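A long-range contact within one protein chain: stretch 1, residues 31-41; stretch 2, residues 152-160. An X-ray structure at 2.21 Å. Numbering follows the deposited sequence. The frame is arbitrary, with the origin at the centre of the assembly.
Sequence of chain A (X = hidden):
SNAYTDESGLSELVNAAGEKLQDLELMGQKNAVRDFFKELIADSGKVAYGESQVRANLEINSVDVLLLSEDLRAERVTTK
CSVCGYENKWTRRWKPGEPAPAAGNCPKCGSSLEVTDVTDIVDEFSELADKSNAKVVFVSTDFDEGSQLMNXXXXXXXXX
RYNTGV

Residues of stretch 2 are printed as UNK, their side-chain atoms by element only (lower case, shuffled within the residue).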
# COMPACT_ATOMS: atom_id res chain seq x y z
N ASN A 31 -7.49 -20.66 2.75
CA ASN A 31 -8.12 -21.93 2.41
C ASN A 31 -7.70 -22.46 1.05
O ASN A 31 -7.61 -23.67 0.85
CB ASN A 31 -9.65 -21.80 2.45
CG ASN A 31 -10.18 -21.58 3.85
OD1 ASN A 31 -11.37 -21.34 4.05
ND2 ASN A 31 -9.29 -21.65 4.84
N ALA A 32 -7.42 -21.55 0.12
CA ALA A 32 -7.01 -21.93 -1.22
C ALA A 32 -5.60 -22.53 -1.26
O ALA A 32 -5.39 -23.58 -1.89
CB ALA A 32 -7.13 -20.75 -2.17
N VAL A 33 -4.65 -21.87 -0.61
CA VAL A 33 -3.30 -22.42 -0.51
C VAL A 33 -3.38 -23.76 0.20
O VAL A 33 -2.77 -24.74 -0.23
CB VAL A 33 -2.34 -21.47 0.25
CG1 VAL A 33 -0.94 -22.06 0.25
CG2 VAL A 33 -2.33 -20.08 -0.38
N ARG A 34 -4.15 -23.79 1.28
CA ARG A 34 -4.32 -25.00 2.08
C ARG A 34 -4.93 -26.14 1.26
O ARG A 34 -4.48 -27.29 1.35
CB ARG A 34 -5.15 -24.68 3.33
CG ARG A 34 -4.46 -23.71 4.30
CD ARG A 34 -5.38 -22.58 4.77
NE ARG A 34 -5.85 -22.73 6.14
CZ ARG A 34 -5.22 -22.24 7.20
NH1 ARG A 34 -4.08 -21.57 7.05
NH2 ARG A 34 -5.73 -22.41 8.41
N ASP A 35 -5.93 -25.82 0.46
CA ASP A 35 -6.56 -26.81 -0.41
C ASP A 35 -5.58 -27.32 -1.48
O ASP A 35 -5.63 -28.47 -1.89
CB ASP A 35 -7.86 -26.27 -1.03
CG ASP A 35 -8.99 -26.13 0.00
OD1 ASP A 35 -8.79 -26.48 1.19
OD2 ASP A 35 -10.09 -25.67 -0.38
N PHE A 36 -4.66 -26.45 -1.91
CA PHE A 36 -3.59 -26.87 -2.78
C PHE A 36 -2.69 -27.86 -2.06
O PHE A 36 -2.34 -28.91 -2.60
CB PHE A 36 -2.74 -25.69 -3.24
CG PHE A 36 -1.39 -26.09 -3.76
CD1 PHE A 36 -1.27 -26.77 -4.96
CD2 PHE A 36 -0.24 -25.78 -3.06
CE1 PHE A 36 -0.03 -27.13 -5.45
CE2 PHE A 36 1.00 -26.14 -3.55
CZ PHE A 36 1.10 -26.82 -4.74
N PHE A 37 -2.32 -27.51 -0.84
CA PHE A 37 -1.50 -28.36 0.01
C PHE A 37 -2.19 -29.71 0.25
O PHE A 37 -1.59 -30.77 0.07
CB PHE A 37 -1.20 -27.67 1.35
CG PHE A 37 -0.17 -26.56 1.27
CD1 PHE A 37 0.96 -26.69 0.48
CD2 PHE A 37 -0.33 -25.40 2.02
CE1 PHE A 37 1.91 -25.67 0.42
CE2 PHE A 37 0.62 -24.38 1.97
CZ PHE A 37 1.74 -24.52 1.17
N LYS A 38 -3.46 -29.67 0.65
CA LYS A 38 -4.22 -30.88 0.96
C LYS A 38 -4.36 -31.81 -0.24
O LYS A 38 -4.51 -33.02 -0.09
CB LYS A 38 -5.59 -30.53 1.52
CG LYS A 38 -5.54 -29.89 2.91
CD LYS A 38 -6.80 -29.06 3.22
CE LYS A 38 -8.01 -29.94 3.53
NZ LYS A 38 -9.21 -29.11 3.79
N GLU A 39 -4.34 -31.24 -1.44
CA GLU A 39 -4.41 -32.03 -2.67
C GLU A 39 -3.05 -32.60 -3.00
O GLU A 39 -2.93 -33.69 -3.57
CB GLU A 39 -4.89 -31.16 -3.82
CG GLU A 39 -6.35 -30.78 -3.74
CD GLU A 39 -7.26 -31.99 -3.88
OE1 GLU A 39 -6.74 -33.12 -4.04
OE2 GLU A 39 -8.49 -31.80 -3.84
N LEU A 40 -2.02 -31.85 -2.64
CA LEU A 40 -0.64 -32.25 -2.90
C LEU A 40 -0.25 -33.42 -2.02
O LEU A 40 0.27 -34.43 -2.51
CB LEU A 40 0.29 -31.06 -2.63
CG LEU A 40 1.80 -31.31 -2.59
CD1 LEU A 40 2.29 -32.04 -3.84
CD2 LEU A 40 2.52 -29.98 -2.41
N ILE A 41 -0.49 -33.29 -0.72
CA ILE A 41 -0.18 -34.34 0.24
C ILE A 41 -0.87 -35.64 -0.14
O ILE A 41 -0.24 -36.69 -0.22
CB ILE A 41 -0.64 -33.97 1.65
CG1 ILE A 41 -0.16 -32.56 2.02
CG2 ILE A 41 -0.13 -34.98 2.66
CD1 ILE A 41 -0.68 -32.10 3.35
N UNK A 152 8.75 -21.57 -2.15
CA UNK A 152 8.97 -22.87 -2.76
C UNK A 152 8.42 -22.96 -4.18
O UNK A 152 9.19 -23.12 -5.14
c UNK A 152 8.37 -23.97 -1.89
N UNK A 153 7.10 -22.86 -4.32
CA UNK A 153 6.41 -23.20 -5.57
C UNK A 153 6.52 -22.18 -6.70
O UNK A 153 5.66 -22.15 -7.58
c UNK A 153 4.68 -24.55 -4.29
c UNK A 153 3.79 -25.25 -2.18
c UNK A 153 4.93 -23.47 -5.30
c UNK A 153 4.02 -24.26 -3.11
c UNK A 153 4.21 -26.54 -2.42
c UNK A 153 5.10 -25.84 -4.52
c UNK A 153 4.87 -26.84 -3.60
N UNK A 154 7.55 -21.34 -6.67
CA UNK A 154 7.73 -20.36 -7.73
C UNK A 154 6.66 -19.28 -7.72
O UNK A 154 6.64 -18.41 -8.58
N UNK A 155 5.76 -19.34 -6.74
CA UNK A 155 4.72 -18.33 -6.62
C UNK A 155 3.63 -18.55 -7.64
O UNK A 155 2.91 -17.63 -8.00
N UNK A 156 3.53 -19.80 -8.10
CA UNK A 156 2.55 -20.21 -9.10
C UNK A 156 2.19 -21.67 -8.85
O UNK A 156 2.99 -22.57 -9.10
c UNK A 156 3.58 -18.69 -10.85
c UNK A 156 3.13 -20.12 -10.52
c UNK A 156 2.12 -20.62 -11.54
c UNK A 156 4.06 -18.53 -12.28
N UNK A 157 0.99 -21.92 -8.35
CA UNK A 157 0.56 -23.28 -8.09
C UNK A 157 -0.77 -23.53 -8.78
O UNK A 157 -1.30 -22.65 -9.46
c UNK A 157 0.45 -23.53 -6.61
N UNK A 158 -1.31 -24.73 -8.60
CA UNK A 158 -2.61 -25.05 -9.17
C UNK A 158 -3.15 -26.38 -8.68
O UNK A 158 -2.40 -27.36 -8.54
c UNK A 158 -2.55 -25.03 -10.70
N UNK A 159 -4.44 -26.41 -8.39
CA UNK A 159 -5.16 -27.65 -8.19
C UNK A 159 -5.79 -28.01 -9.53
O UNK A 159 -6.39 -27.16 -10.19
c UNK A 159 -5.63 -27.08 -5.79
c UNK A 159 -7.03 -28.79 -6.98
c UNK A 159 -6.63 -26.54 -4.79
c UNK A 159 -6.25 -27.50 -7.12
N UNK A 160 -5.64 -29.26 -9.94
CA UNK A 160 -6.10 -29.68 -11.25
C UNK A 160 -7.48 -30.34 -11.17
O UNK A 160 -7.91 -30.79 -10.11
c UNK A 160 -3.62 -30.22 -11.72
c UNK A 160 -2.69 -31.19 -12.45
c UNK A 160 -3.41 -28.79 -12.20
c UNK A 160 -5.08 -30.63 -11.89

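Position 152 carries a single side-chain carbon, and nothing of the helix 31-41 lies near it; one carbon and no more makes it Ala-152, exposed and outside the contact. Position 153 has one carbon followed by a ring of six carbons, with no oxygen on the ring, and its CA-to-CB bond points toward the helix. The ring meets two aromatic rings and a leucine of stretch 1, and its composition identifies phenylalanine. CE1 of Phe-153 lies 3.2 Å from CE2 of Phe-36 and also 3.2 Å from CE1 of Phe-37, but the two encounters differ in kind. Phe-36 turns its edge to the face of Phe-153, with the centroids 4.8 Å apart and the planes at 89°, whereas Phe-37 meets it rim to rim, with the centroids 5.9 Å apart and the planes at 47°. Leu-40 CD2 adds an apolar contact at 3.8 Å from CZ of Phe-153.

Positions 154 and 155 have no side-chain atoms at all and do not touch the helix, so both are glycine by the absence of any side chain. The positive phi values of Gly-154 and Gly-155, 68° and 76°, favour glycine by themselves, and the two occupy the centre of a type I' turn closed by a hydrogen bond from N of residue 156 to O of Phe-153, 3.2 Å long. The turn they form links Phe-153 to the strand that follows.

At position 156 four carbons fork at the first, one arm being two carbons long, and they stay 9.1 Å or more from stretch 1; the fork is the pattern of isoleucine. Ile-156 begins the strand, and its side chain is buried elsewhere in the structure. Position 157 has a single carbon directed toward the helix, resting over one face of the Phe-36 ring; it is Ala-157. CB of Ala-157 stands 3.8 Å from the centroid of the Phe-36 ring and only 11° off its normal, a CH-pi contact. At position 158 the one carbon points away from the helix, and the backbone makes the approach, O of residue 158 lying 3.8 Å from CD1 of Phe-36, at the ring edge; a single carbon makes it Ala-158.

At position 159 four carbons fork at the first, one arm two carbons long; the longer arm reaches the backbone of Asp-35 and Phe-36 and the shorter lies by Glu-39. The fork identifies isoleucine. CD1 of Ile-159 is 3.5 Å from N of Phe-36 and 3.6 Å from C of Asp-35, while its CG2 lies 3.9 Å from CG of Glu-39. Position 160 also has four carbons, out of reach of stretch 1, but they fork at the second: Leu-160.

The contact is built on packing alone, for no hydrogen bond joins the stretches. Helix and strand cross at 65°, their axes approaching to 8.2 Å, and Phe-36 is the hub of the packing, with 90 Å² covered by stretch 2: Phe-153 and Ile-159 meet its ring at the edge, and Ala-157 covers one face. In all, 370 Å² is buried, summed over both sides.

Stretch 2, residues 152-160: AFGGIAAIL
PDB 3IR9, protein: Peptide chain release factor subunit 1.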